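Local coordinates for protein ATP-dependent DNA helicase PIF1 (Candida albicans, PDB 7OTJ) that probably couples ATP hydrolysis to 5'-3' unwinding of DNA, including G-quadruplexes, and so maintains nuclear and mitochondrial genome stability, at residues I66-G75 / K87-W98; R191-L202 / L480-L489. All coordinates share one frame; numbering follows the deposited sequence.

Contact 1: I66-G75 / K87-W98. With nucleotides of chain C.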
loop_
_atom_site.group_PDB
_atom_site.type_symbol
_atom_site.label_atom_id
_atom_site.label_comp_id
_atom_site.label_asym_id
_atom_site.label_seq_id
_atom_site.Cartn_x
_atom_site.Cartn_y
_atom_site.Cartn_z
ATOM N N ILE A 66 7.923 0.166 -4.922
ATOM C CA ILE A 66 7.020 1.007 -5.687
ATOM C C ILE A 66 5.895 0.119 -6.194
ATOM O O ILE A 66 5.964 -1.107 -6.118
ATOM C CB ILE A 66 7.732 1.721 -6.852
ATOM C CG1 ILE A 66 8.247 0.693 -7.862
ATOM C CG2 ILE A 66 8.856 2.608 -6.326
ATOM C CD1 ILE A 66 9.010 1.293 -9.021
ATOM N N THR A 67 4.836 0.745 -6.686
ATOM C CA THR A 67 3.717 -0.053 -7.158
ATOM C C THR A 67 4.123 -0.884 -8.372
ATOM O O THR A 67 5.098 -0.589 -9.072
ATOM C CB THR A 67 2.510 0.825 -7.489
ATOM O OG1 THR A 67 2.768 1.587 -8.678
ATOM C CG2 THR A 67 2.208 1.763 -6.328
ATOM N N LEU A 68 3.374 -1.965 -8.590
ATOM C CA LEU A 68 3.577 -2.764 -9.791
ATOM C C LEU A 68 3.375 -1.919 -11.043
ATOM O O LEU A 68 4.169 -1.998 -11.988
ATOM C CB LEU A 68 2.634 -3.971 -9.787
ATOM C CG LEU A 68 2.804 -5.015 -10.895
ATOM C CD1 LEU A 68 4.245 -5.500 -10.956
ATOM C CD2 LEU A 68 1.855 -6.183 -10.677
ATOM N N HIS A 69 2.313 -1.107 -11.070
ATOM C CA HIS A 69 2.057 -0.262 -12.233
ATOM C C HIS A 69 3.202 0.716 -12.471
ATOM O O HIS A 69 3.636 0.908 -13.614
ATOM C CB HIS A 69 0.741 0.494 -12.063
ATOM C CG HIS A 69 -0.466 -0.392 -12.047
ATOM N ND1 HIS A 69 -0.870 -1.079 -10.921
ATOM C CD2 HIS A 69 -1.357 -0.701 -13.019
ATOM C CE1 HIS A 69 -1.957 -1.774 -11.200
ATOM N NE2 HIS A 69 -2.272 -1.564 -12.467
ATOM N N SER A 70 3.712 1.331 -11.402
ATOM C CA SER A 70 4.792 2.299 -11.558
ATOM C C SER A 70 6.059 1.635 -12.085
ATOM O O SER A 70 6.777 2.220 -12.905
ATOM C CB SER A 70 5.068 2.988 -10.225
ATOM O OG SER A 70 5.843 4.155 -10.402
ATOM N N PHE A 71 6.339 0.406 -11.636
ATOM C CA PHE A 71 7.528 -0.297 -12.108
ATOM C C PHE A 71 7.455 -0.562 -13.602
ATOM O O PHE A 71 8.467 -0.475 -14.305
ATOM C CB PHE A 71 7.704 -1.620 -11.361
ATOM C CG PHE A 71 8.596 -2.598 -12.081
ATOM C CD1 PHE A 71 9.978 -2.488 -11.999
ATOM C CD2 PHE A 71 8.058 -3.620 -12.851
ATOM C CE1 PHE A 71 10.801 -3.376 -12.666
ATOM C CE2 PHE A 71 8.886 -4.514 -13.524
ATOM C CZ PHE A 71 10.253 -4.391 -13.425
ATOM N N ALA A 72 6.262 -0.877 -14.102
ATOM C CA ALA A 72 6.124 -1.301 -15.490
ATOM C C ALA A 72 6.349 -0.144 -16.451
ATOM O O ALA A 72 6.957 -0.325 -17.512
ATOM C CB ALA A 72 4.747 -1.924 -15.711
ATOM N N GLY A 73 5.873 1.047 -16.104
ATOM C CA GLY A 73 5.771 2.116 -17.072
ATOM C C GLY A 73 4.443 2.163 -17.785
ATOM O O GLY A 73 4.313 2.893 -18.770
ATOM N N PHE A 74 3.444 1.436 -17.279
ATOM C CA PHE A 74 2.160 1.271 -17.952
ATOM C C PHE A 74 1.326 2.532 -17.919
ATOM O O PHE A 74 0.451 2.719 -18.771
ATOM C CB PHE A 74 1.330 0.213 -17.230
ATOM C CG PHE A 74 1.595 -1.169 -17.651
ATOM C CD1 PHE A 74 2.345 -1.427 -18.772
ATOM C CD2 PHE A 74 1.069 -2.220 -16.927
ATOM C CE1 PHE A 74 2.584 -2.714 -19.156
ATOM C CE2 PHE A 74 1.296 -3.504 -17.309
ATOM C CZ PHE A 74 2.057 -3.759 -18.422
ATOM N N GLY A 75 1.528 3.362 -16.908
ATOM C CA GLY A 75 0.455 4.232 -16.498
ATOM C C GLY A 75 -0.524 3.291 -15.834
ATOM O O GLY A 75 -0.152 2.564 -14.908
ATOM N N LYS A 87 4.694 2.479 -25.433
ATOM C CA LYS A 87 4.763 3.478 -24.369
ATOM C C LYS A 87 5.963 3.229 -23.466
ATOM O O LYS A 87 6.702 4.159 -23.125
ATOM C CB LYS A 87 3.469 3.480 -23.554
ATOM C CG LYS A 87 3.455 4.505 -22.430
ATOM C CD LYS A 87 2.151 4.457 -21.655
ATOM C CE LYS A 87 2.112 5.537 -20.586
ATOM N NZ LYS A 87 0.812 5.567 -19.866
ATOM N N ILE A 88 6.164 1.976 -23.054
ATOM C CA ILE A 88 7.290 1.654 -22.187
ATOM C C ILE A 88 8.610 1.892 -22.901
ATOM O O ILE A 88 9.596 2.304 -22.277
ATOM C CB ILE A 88 7.155 0.207 -21.678
ATOM C CG1 ILE A 88 5.906 0.098 -20.798
ATOM C CG2 ILE A 88 8.404 -0.223 -20.919
ATOM C CD1 ILE A 88 5.582 -1.297 -20.346
ATOM N N LYS A 89 8.652 1.675 -24.218
ATOM C CA LYS A 89 9.893 1.904 -24.950
ATOM C C LYS A 89 10.222 3.388 -25.064
ATOM O O LYS A 89 11.396 3.749 -25.216
ATOM C CB LYS A 89 9.812 1.272 -26.341
ATOM C CG LYS A 89 9.988 -0.239 -26.338
ATOM C CD LYS A 89 9.993 -0.816 -27.743
ATOM C CE LYS A 89 10.181 -2.325 -27.719
ATOM N NZ LYS A 89 10.213 -2.914 -29.089
ATOM N N ARG A 90 9.211 4.259 -24.995
ATOM C CA ARG A 90 9.471 5.697 -24.984
ATOM C C ARG A 90 10.049 6.155 -23.650
ATOM O O ARG A 90 10.843 7.103 -23.613
ATOM C CB ARG A 90 8.197 6.475 -25.314
ATOM C CG ARG A 90 7.703 6.321 -26.752
ATOM C CD ARG A 90 6.586 7.316 -27.056
ATOM N NE ARG A 90 5.453 7.185 -26.145
ATOM C CZ ARG A 90 4.351 6.497 -26.411
ATOM N NH1 ARG A 90 4.196 5.854 -27.559
ATOM N NH2 ARG A 90 3.375 6.461 -25.509
ATOM N N ASN A 91 9.626 5.536 -22.550
ATOM C CA ASN A 91 10.183 5.791 -21.222
ATOM C C ASN A 91 11.498 5.026 -21.123
ATOM O O ASN A 91 11.541 3.872 -20.687
ATOM C CB ASN A 91 9.198 5.359 -20.141
ATOM C CG ASN A 91 9.632 5.770 -18.740
ATOM O OD1 ASN A 91 10.770 6.186 -18.521
ATOM N ND2 ASN A 91 8.719 5.643 -17.784
ATOM N N LYS A 92 12.587 5.673 -21.539
ATOM C CA LYS A 92 13.880 4.998 -21.539
ATOM C C LYS A 92 14.353 4.651 -20.134
ATOM O O LYS A 92 15.195 3.759 -19.980
ATOM C CB LYS A 92 14.920 5.848 -22.266
ATOM C CG LYS A 92 14.820 5.725 -23.779
ATOM C CD LYS A 92 14.840 4.258 -24.202
ATOM C CE LYS A 92 14.922 4.094 -25.719
ATOM N NZ LYS A 92 16.220 4.559 -26.285
ATOM N N LYS A 93 13.808 5.300 -19.107
ATOM C CA LYS A 93 14.130 4.892 -17.746
ATOM C C LYS A 93 13.454 3.569 -17.404
ATOM O O LYS A 93 14.090 2.667 -16.844
ATOM C CB LYS A 93 13.715 5.991 -16.766
ATOM C CG LYS A 93 13.618 5.547 -15.313
ATOM C CD LYS A 93 13.003 6.638 -14.439
ATOM C CE LYS A 93 11.598 7.019 -14.902
ATOM N NZ LYS A 93 10.654 5.863 -14.915
ATOM N N ALA A 94 12.180 3.416 -17.778
ATOM C CA ALA A 94 11.474 2.165 -17.518
ATOM C C ALA A 94 11.913 1.064 -18.470
ATOM O O ALA A 94 12.001 -0.103 -18.074
ATOM C CB ALA A 94 9.964 2.378 -17.628
ATOM N N PHE A 95 12.208 1.411 -19.724
ATOM C CA PHE A 95 12.672 0.396 -20.657
ATOM C C PHE A 95 13.995 -0.198 -20.200
ATOM O O PHE A 95 14.191 -1.418 -20.265
ATOM C CB PHE A 95 12.797 0.985 -22.059
ATOM C CG PHE A 95 13.335 0.016 -23.072
ATOM C CD1 PHE A 95 12.646 -1.148 -23.373
ATOM C CD2 PHE A 95 14.527 0.272 -23.727
ATOM C CE1 PHE A 95 13.138 -2.039 -24.307
ATOM C CE2 PHE A 95 15.022 -0.613 -24.662
ATOM C CZ PHE A 95 14.328 -1.770 -24.953
ATOM N N THR A 96 14.908 0.643 -19.708
ATOM C CA THR A 96 16.166 0.125 -19.182
ATOM C C THR A 96 15.922 -0.770 -17.973
ATOM O O THR A 96 16.513 -1.852 -17.859
ATOM C CB THR A 96 17.105 1.282 -18.821
ATOM O OG1 THR A 96 17.436 2.023 -20.004
ATOM C CG2 THR A 96 18.385 0.763 -18.193
ATOM N N ARG A 97 15.008 -0.354 -17.090
ATOM C CA ARG A 97 14.717 -1.124 -15.886
ATOM C C ARG A 97 14.141 -2.491 -16.228
ATOM O O ARG A 97 14.447 -3.486 -15.561
ATOM C CB ARG A 97 13.758 -0.334 -14.995
ATOM C CG ARG A 97 13.450 -0.994 -13.668
ATOM C CD ARG A 97 12.590 -0.092 -12.827
ATOM N NE ARG A 97 11.486 0.442 -13.611
ATOM C CZ ARG A 97 10.655 1.382 -13.188
ATOM N NH1 ARG A 97 10.766 1.909 -11.980
ATOM N NH2 ARG A 97 9.692 1.807 -14.002
ATOM N N TRP A 98 13.313 -2.562 -17.274
ATOM C CA TRP A 98 12.784 -3.847 -17.713
ATOM C C TRP A 98 13.893 -4.787 -18.179
ATOM O O TRP A 98 13.765 -6.010 -18.048
ATOM C CB TRP A 98 11.764 -3.649 -18.833
ATOM C CG TRP A 98 10.352 -3.522 -18.370
ATOM C CD1 TRP A 98 9.568 -2.406 -18.421
ATOM C CD2 TRP A 98 9.545 -4.553 -17.791
ATOM N NE1 TRP A 98 8.319 -2.677 -17.909
ATOM C CE2 TRP A 98 8.281 -3.989 -17.515
ATOM C CE3 TRP A 98 9.768 -5.896 -17.477
ATOM C CZ2 TRP A 98 7.246 -4.723 -16.942
ATOM C CZ3 TRP A 98 8.742 -6.620 -16.908
ATOM C CH2 TRP A 98 7.497 -6.034 -16.643
ATOM P P DT C 4 -3.340 2.875 -4.821
ATOM O OP1 DT C 4 -2.066 2.752 -4.071
ATOM O OP2 DT C 4 -4.168 4.094 -4.709
ATOM O "O5'" DT C 4 -2.986 2.617 -6.361
ATOM C "C5'" DT C 4 -2.148 1.528 -6.702
ATOM C "C4'" DT C 4 -2.101 1.309 -8.202
ATOM O "O4'" DT C 4 -3.379 0.834 -8.674
ATOM C "C3'" DT C 4 -1.826 2.553 -9.020
ATOM O "O3'" DT C 4 -0.440 2.777 -9.069
ATOM C "C2'" DT C 4 -2.384 2.157 -10.386
ATOM C "C1'" DT C 4 -3.579 1.275 -10.008
ATOM N N1 DT C 4 -4.910 1.977 -10.103
ATOM C C2 DT C 4 -5.788 1.597 -11.085
ATOM O O2 DT C 4 -5.547 0.715 -11.885
ATOM N N3 DT C 4 -6.969 2.287 -11.102
ATOM C C4 DT C 4 -7.356 3.303 -10.253
ATOM O O4 DT C 4 -8.440 3.862 -10.354
ATOM C C5 DT C 4 -6.395 3.661 -9.240
ATOM C C7 DT C 4 -6.712 4.752 -8.259
ATOM C C6 DT C 4 -5.228 2.989 -9.209
ATOM P P DT C 5 0.154 4.267 -9.123
ATOM O OP1 DT C 5 1.624 4.111 -8.986
ATOM O OP2 DT C 5 -0.585 5.133 -8.173
ATOM O "O5'" DT C 5 -0.114 4.730 -10.629
ATOM C "C5'" DT C 5 0.653 4.159 -11.686
ATOM C "C4'" DT C 5 1.138 5.230 -12.651
ATOM O "O4'" DT C 5 0.019 5.718 -13.431
ATOM C "C3'" DT C 5 1.773 6.455 -11.999
ATOM O "O3'" DT C 5 2.881 6.912 -12.777
ATOM C "C2'" DT C 5 0.633 7.477 -11.978
ATOM C "C1'" DT C 5 -0.183 7.100 -13.208
ATOM N N1 DT C 5 -1.640 7.321 -13.047
ATOM C C2 DT C 5 -2.310 8.110 -13.954
ATOM O O2 DT C 5 -1.769 8.658 -14.895
ATOM N N3 DT C 5 -3.653 8.241 -13.719
ATOM C C4 DT C 5 -4.379 7.668 -12.688
ATOM O O4 DT C 5 -5.585 7.844 -12.559
ATOM C C5 DT C 5 -3.617 6.849 -11.777
ATOM C C7 DT C 5 -4.298 6.175 -10.620
ATOM C C6 DT C 5 -2.301 6.714 -12.003
ATOM P P DT C 6 4.372 6.897 -12.168
ATOM O OP1 DT C 6 5.050 5.694 -12.693
ATOM O OP2 DT C 6 4.294 7.097 -10.703
ATOM O "O5'" DT C 6 5.063 8.191 -12.813
#

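Contact 2: R191-L202 / L480-L489. Unlike the reference sequence in segment 191-202: Asp200 (reference Asn). With ALF (tetrafluoroaluminate ion), chain F; ADP (adenosine-5'-diphosphate), chain E; PO4 (phosphate ion), chain Q.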
loop_
_atom_site.group_PDB
_atom_site.type_symbol
_atom_site.label_atom_id
_atom_site.label_comp_id
_atom_site.label_asym_id
_atom_site.label_seq_id
_atom_site.Cartn_x
_atom_site.Cartn_y
_atom_site.Cartn_z
ATOM N N ARG A 191 1.634 -11.554 14.311
ATOM C CA ARG A 191 1.023 -10.274 14.673
ATOM C C ARG A 191 0.149 -10.383 15.924
ATOM O O ARG A 191 0.165 -9.489 16.780
ATOM C CB ARG A 191 0.215 -9.722 13.496
ATOM C CG ARG A 191 -0.422 -8.376 13.789
ATOM C CD ARG A 191 -1.136 -7.796 12.582
ATOM N NE ARG A 191 -0.235 -7.516 11.465
ATOM C CZ ARG A 191 -0.424 -7.947 10.225
ATOM N NH1 ARG A 191 -1.470 -8.689 9.901
ATOM N NH2 ARG A 191 0.450 -7.614 9.283
ATOM N N GLN A 192 -0.632 -11.456 16.048
ATOM C CA GLN A 192 -1.498 -11.645 17.206
ATOM C C GLN A 192 -1.032 -12.803 18.089
ATOM O O GLN A 192 -1.832 -13.384 18.829
ATOM C CB GLN A 192 -2.948 -11.863 16.761
ATOM C CG GLN A 192 -3.526 -10.772 15.853
ATOM C CD GLN A 192 -3.196 -10.974 14.377
ATOM O OE1 GLN A 192 -2.561 -11.957 14.002
ATOM N NE2 GLN A 192 -3.629 -10.040 13.538
ATOM N N LYS A 193 0.271 -13.110 18.062
ATOM C CA LYS A 193 0.771 -14.355 18.647
ATOM C C LYS A 193 0.409 -14.492 20.122
ATOM O O LYS A 193 0.273 -15.613 20.627
ATOM C CB LYS A 193 2.286 -14.448 18.470
ATOM C CG LYS A 193 2.873 -15.808 18.828
ATOM C CD LYS A 193 4.344 -15.887 18.457
ATOM C CE LYS A 193 4.884 -17.296 18.636
ATOM N NZ LYS A 193 4.162 -18.272 17.774
ATOM N N GLY A 194 0.226 -13.372 20.823
ATOM C CA GLY A 194 -0.027 -13.436 22.252
ATOM C C GLY A 194 -1.392 -13.982 22.623
ATOM O O GLY A 194 -1.590 -14.405 23.765
ATOM N N ASP A 195 -2.337 -13.989 21.689
ATOM C CA ASP A 195 -3.739 -14.262 22.000
ATOM C C ASP A 195 -4.239 -15.353 21.062
ATOM O O ASP A 195 -4.686 -15.063 19.949
ATOM C CB ASP A 195 -4.568 -12.992 21.868
ATOM C CG ASP A 195 -6.007 -13.185 22.281
ATOM O OD1 ASP A 195 -6.397 -14.311 22.667
ATOM O OD2 ASP A 195 -6.752 -12.188 22.219
ATOM N N GLN A 196 -4.195 -16.601 21.530
ATOM C CA GLN A 196 -4.505 -17.716 20.643
ATOM C C GLN A 196 -5.966 -17.694 20.216
ATOM O O GLN A 196 -6.280 -18.001 19.059
ATOM C CB GLN A 196 -4.161 -19.043 21.315
ATOM C CG GLN A 196 -4.473 -20.253 20.448
ATOM C CD GLN A 196 -3.763 -20.222 19.098
ATOM O OE1 GLN A 196 -2.597 -19.843 19.005
ATOM N NE2 GLN A 196 -4.471 -20.621 18.046
ATOM N N ARG A 197 -6.867 -17.304 21.125
ATOM C CA ARG A 197 -8.278 -17.196 20.776
ATOM C C ARG A 197 -8.486 -16.181 19.664
ATOM O O ARG A 197 -9.247 -16.427 18.723
ATOM C CB ARG A 197 -9.091 -16.808 22.015
ATOM C CG ARG A 197 -10.545 -16.467 21.734
ATOM C CD ARG A 197 -11.276 -17.670 21.187
ATOM N NE ARG A 197 -12.636 -17.364 20.758
ATOM C CZ ARG A 197 -13.362 -18.149 19.971
ATOM N NH1 ARG A 197 -12.868 -19.269 19.468
ATOM N NH2 ARG A 197 -14.614 -17.803 19.683
ATOM N N PHE A 198 -7.807 -15.035 19.756
ATOM C CA PHE A 198 -7.876 -14.040 18.691
ATOM C C PHE A 198 -7.445 -14.641 17.358
ATOM O O PHE A 198 -8.087 -14.407 16.326
ATOM C CB PHE A 198 -7.009 -12.831 19.052
ATOM C CG PHE A 198 -7.250 -11.622 18.191
ATOM C CD1 PHE A 198 -8.425 -11.483 17.470
ATOM C CD2 PHE A 198 -6.294 -10.623 18.095
ATOM C CE1 PHE A 198 -8.646 -10.371 16.676
ATOM C CE2 PHE A 198 -6.508 -9.508 17.298
ATOM C CZ PHE A 198 -7.684 -9.383 16.589
ATOM N N ILE A 199 -6.368 -15.433 17.365
ATOM C CA ILE A 199 -5.898 -16.081 16.142
ATOM C C ILE A 199 -6.951 -17.045 15.606
ATOM O O ILE A 199 -7.213 -17.089 14.395
ATOM C CB ILE A 199 -4.545 -16.777 16.396
ATOM C CG1 ILE A 199 -3.473 -15.747 16.744
ATOM C CG2 ILE A 199 -4.104 -17.586 15.180
ATOM C CD1 ILE A 199 -2.140 -16.363 17.091
ATOM N N ASP A 200 -7.582 -17.821 16.494
ATOM C CA ASP A 200 -8.646 -18.720 16.050
ATOM C C ASP A 200 -9.795 -17.945 15.413
ATOM O O ASP A 200 -10.331 -18.357 14.377
ATOM C CB ASP A 200 -9.177 -19.549 17.222
ATOM C CG ASP A 200 -8.111 -20.420 17.870
ATOM O OD1 ASP A 200 -7.130 -20.786 17.186
ATOM O OD2 ASP A 200 -8.264 -20.754 19.068
ATOM N N MET A 201 -10.167 -16.807 16.007
ATOM C CA MET A 201 -11.272 -16.007 15.486
ATOM C C MET A 201 -10.943 -15.458 14.104
ATOM O O MET A 201 -11.769 -15.513 13.186
ATOM C CB MET A 201 -11.593 -14.862 16.450
ATOM C CG MET A 201 -12.203 -15.288 17.774
ATOM S SD MET A 201 -12.005 -14.007 19.038
ATOM C CE MET A 201 -12.758 -12.593 18.230
ATOM N N LEU A 202 -9.756 -14.876 13.962
ATOM C CA LEU A 202 -9.307 -14.380 12.667
ATOM C C LEU A 202 -9.250 -15.485 11.616
ATOM O O LEU A 202 -9.630 -15.264 10.461
ATOM C CB LEU A 202 -7.943 -13.717 12.814
ATOM C CG LEU A 202 -7.981 -12.374 13.528
ATOM C CD1 LEU A 202 -6.574 -11.863 13.780
ATOM C CD2 LEU A 202 -8.786 -11.390 12.694
ATOM N N LEU A 480 -10.063 -6.741 10.298
ATOM C CA LEU A 480 -9.912 -7.237 11.656
ATOM C C LEU A 480 -8.518 -7.791 11.931
ATOM O O LEU A 480 -8.087 -7.780 13.089
ATOM C CB LEU A 480 -10.983 -8.298 11.932
ATOM C CG LEU A 480 -12.420 -7.782 11.740
ATOM C CD1 LEU A 480 -13.465 -8.861 11.978
ATOM C CD2 LEU A 480 -12.675 -6.571 12.632
ATOM N N SER A 481 -7.782 -8.216 10.906
ATOM C CA SER A 481 -6.469 -8.817 11.119
ATOM C C SER A 481 -5.340 -7.796 11.177
ATOM O O SER A 481 -4.185 -8.185 11.375
ATOM C CB SER A 481 -6.172 -9.851 10.030
ATOM O OG SER A 481 -6.341 -9.299 8.741
ATOM N N ARG A 482 -5.644 -6.507 11.011
ATOM C CA ARG A 482 -4.633 -5.474 11.209
ATOM C C ARG A 482 -4.229 -5.333 12.667
ATOM O O ARG A 482 -3.129 -4.846 12.949
ATOM C CB ARG A 482 -5.140 -4.119 10.706
ATOM C CG ARG A 482 -5.571 -4.083 9.244
ATOM C CD ARG A 482 -4.472 -4.558 8.332
ATOM N NE ARG A 482 -4.567 -5.984 8.036
ATOM C CZ ARG A 482 -3.566 -6.707 7.555
ATOM N NH1 ARG A 482 -2.375 -6.178 7.337
ATOM N NH2 ARG A 482 -3.764 -7.997 7.298
ATOM N N ALA A 483 -5.088 -5.745 13.595
ATOM C CA ALA A 483 -4.865 -5.492 15.012
ATOM C C ALA A 483 -3.822 -6.432 15.598
ATOM O O ALA A 483 -3.780 -7.625 15.279
ATOM C CB ALA A 483 -6.175 -5.626 15.792
ATOM N N VAL A 484 -2.968 -5.876 16.457
ATOM C CA VAL A 484 -2.050 -6.693 17.241
ATOM C C VAL A 484 -2.814 -7.515 18.276
ATOM O O VAL A 484 -2.566 -8.714 18.445
ATOM C CB VAL A 484 -0.982 -5.797 17.895
ATOM C CG1 VAL A 484 -0.160 -6.572 18.922
ATOM C CG2 VAL A 484 -0.085 -5.194 16.825
ATOM N N SER A 485 -3.758 -6.894 18.977
ATOM C CA SER A 485 -4.465 -7.570 20.056
ATOM C C SER A 485 -5.909 -7.101 20.109
ATOM O O SER A 485 -6.257 -6.029 19.609
ATOM C CB SER A 485 -3.802 -7.320 21.407
ATOM O OG SER A 485 -3.941 -5.959 21.761
ATOM N N ARG A 486 -6.751 -7.918 20.740
ATOM C CA ARG A 486 -8.136 -7.509 20.932
ATOM C C ARG A 486 -8.244 -6.319 21.874
ATOM O O ARG A 486 -9.142 -5.485 21.711
ATOM C CB ARG A 486 -8.967 -8.671 21.465
ATOM C CG ARG A 486 -9.299 -9.714 20.416
ATOM C CD ARG A 486 -10.154 -10.812 21.005
ATOM N NE ARG A 486 -9.382 -11.674 21.888
ATOM C CZ ARG A 486 -9.888 -12.685 22.580
ATOM N NH1 ARG A 486 -11.191 -12.923 22.606
ATOM N NH2 ARG A 486 -9.066 -13.486 23.252
ATOM N N ALA A 487 -7.330 -6.200 22.840
ATOM C CA ALA A 487 -7.392 -5.070 23.765
ATOM C C ALA A 487 -7.160 -3.743 23.056
ATOM O O ALA A 487 -7.587 -2.697 23.556
ATOM C CB ALA A 487 -6.383 -5.240 24.897
ATOM N N GLY A 488 -6.471 -3.750 21.915
ATOM C CA GLY A 488 -6.325 -2.510 21.179
ATOM C C GLY A 488 -7.173 -2.465 19.926
ATOM O O GLY A 488 -6.872 -1.716 18.996
ATOM N N LEU A 489 -8.272 -3.216 19.914
ATOM C CA LEU A 489 -9.162 -3.275 18.761
ATOM C C LEU A 489 -10.597 -3.026 19.197
ATOM O O LEU A 489 -11.087 -3.674 20.125
ATOM C CB LEU A 489 -9.068 -4.636 18.063
ATOM C CG LEU A 489 -10.195 -4.986 17.088
ATOM C CD1 LEU A 489 -10.133 -4.108 15.851
ATOM C CD2 LEU A 489 -10.130 -6.451 16.718
HETATM AL AL ALF F . -0.430 -9.033 5.900
HETATM F F1 ALF F . 0.572 -8.594 4.494
HETATM F F2 ALF F . -1.428 -9.460 7.319
HETATM F F3 ALF F . -0.618 -10.663 5.197
HETATM F F4 ALF F . -0.184 -7.432 6.654
HETATM P PB ADP E . 2.436 -10.411 6.760
HETATM O O1B ADP E . 2.345 -11.896 6.462
HETATM O O2B ADP E . 3.147 -9.586 5.710
HETATM O O3B ADP E . 1.152 -9.806 7.266
HETATM P PA ADP E . 4.254 -9.005 8.449
HETATM O O1A ADP E . 5.597 -9.146 7.780
HETATM O O2A ADP E . 3.458 -7.736 8.287
HETATM O O3A ADP E . 3.385 -10.310 8.060
HETATM O "O5'" ADP E . 4.423 -9.262 10.024
HETATM C "C5'" ADP E . 3.461 -8.750 10.938
HETATM C "C4'" ADP E . 4.119 -8.597 12.295
HETATM O "O4'" ADP E . 4.754 -9.822 12.659
HETATM C "C3'" ADP E . 5.195 -7.527 12.241
HETATM O "O3'" ADP E . 4.922 -6.552 13.247
HETATM C "C2'" ADP E . 6.497 -8.232 12.559
HETATM O "O2'" ADP E . 7.277 -7.463 13.479
HETATM C "C1'" ADP E . 6.062 -9.556 13.166
HETATM N N9 ADP E . 6.970 -10.643 12.745
HETATM C C8 ADP E . 7.130 -11.082 11.484
HETATM N N7 ADP E . 8.032 -12.095 11.437
HETATM C C5 ADP E . 8.465 -12.310 12.690
HETATM C C6 ADP E . 9.419 -13.234 13.350
HETATM N N6 ADP E . 10.115 -14.150 12.632
HETATM N N1 ADP E . 9.576 -13.124 14.689
HETATM C C2 ADP E . 8.890 -12.217 15.410
HETATM N N3 ADP E . 8.010 -11.353 14.879
HETATM C C4 ADP E . 7.760 -11.349 13.550
HETATM P P PO4 Q . -10.260 -14.158 26.739
HETATM O O1 PO4 Q . -9.798 -14.951 25.535
HETATM O O2 PO4 Q . -10.427 -12.699 26.384
HETATM O O3 PO4 Q . -9.268 -14.313 27.871
HETATM O O4 PO4 Q . -11.596 -14.685 27.191
HETATM O O HOH W 1 -2.140 -8.201 4.398
#

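Contact 1: I66-G75 / K87-W98
Phe71 packs against Arg97 and Trp98 at one edge of the first RecA-like domain of the helicase. It belongs to the short helix 68-72, which follows strand 66-67, outermost in the parallel sheet. With chi1 at 160°, CG of Phe71 points away from the backbone N, which carries the ring across to the helix of residues 92-98. There it makes a T-shaped pair with Trp98: the Phe71 edge points at the six-membered ring, with centroids 4.9 Å apart. The aliphatic part of Arg97 lies along another part of the Phe71 ring, with Arg97 CD 3.6 Å from Phe71 CD1. A bend at chi3 (47°) then turns the guanidinium over the backbone of the short helix. Arg97 NH2 makes a weak hydrogen bond to Ser70 O (3.1 Å). Trp98 NE1 donates to Ala72 O at 2.7 Å, in the carbonyl plane and on a lone pair. Nearer Lys87, Ile88 CD1 meets Phe74 CE1 in apolar contact. The helix start faces DNA. Ser70 OG bonds OP1 of DT6 of chain C at 2.9 Å. Thr67 OG1 accepts from Ser70 N as the N-cap and donates to OP1 of DT5 of chain C at 2.8 Å.

Contact 2: R191-L202 / L480-L489
Asp195 and Arg486 form a salt bridge between the two RecA-like domains, at one end of a contact that reaches the ATPase site at the other. Arg486 grips the carboxylate side-on. Arg486 NE lies 2.7 Å from Asp195 OD2, and NH2 reaches both oxygens on their syn lone pairs. The two planes are nearly coplanar. NH2 also bonds a phosphate ion, probably from the crystallisation liquor. Asp195 OD1 has a second role, as it weakly caps helix 196-204 through Phe198 N.

At the nucleotide, Arg191 and Arg482 come from different domains to one tetrafluoroaluminate, a mimic of the transferred phosphate. Arg191 NH1 donates to F2 of the tetrafluoroaluminate at 2.7 Å and Arg482 NH1 to its F4 at 2.6 Å. Arg482 NH2 also donates to F2, so both arginines hold the same fluoride. The aluminium lies at the edge of both guanidinium groups, in their planes.

Backbone carbonyls take further bonds. Arg191 NH1 donates to Ser481 O at 3.1 Å, from above the carbonyl plane. Gln192, bent at chi2 (85°), brings Gln192 NE2 to Ala483 O at 3.0 Å.

Apolar packing centres on Phe198. Arg486 CG sits over one face in a CH-pi contact. Leu202 CD1, from the same helix as Phe198, lies over the opposite face toward its rim, while Leu202 CD2 meets Leu480 CB. Leu489 CD2 touches Phe198 CZ at 3.8 Å.

Helix 212-219 lies beside Arg197 and Met201, and Asp217 pairs with Arg197. Strand 463-466 backs Leu480, Ala483 and Leu489.

How the contacts relate
From the N terminus, the chain first closes contact 1. This is a local loop, with only 11 residues between its segments. It ties helix 68-72, beside the edge strand of the six-stranded parallel sheet, to the end of helix 81-90 and to helix 92-100. The chain then runs on through strands 103-107, 138-143 and 182-186 before contact 2 opens. Contact 2 closes a much longer loop of 277 residues, which takes in the antiparallel sheet and most of the second parallel sheet. It joins the two RecA-like domains. The contacts neither nest nor cross. The centres of contacts 1 and 2 lie about 39 Å apart, on opposite sides of the chain's centre. Contact 1 borders the DNA, contact 2 the nucleotide.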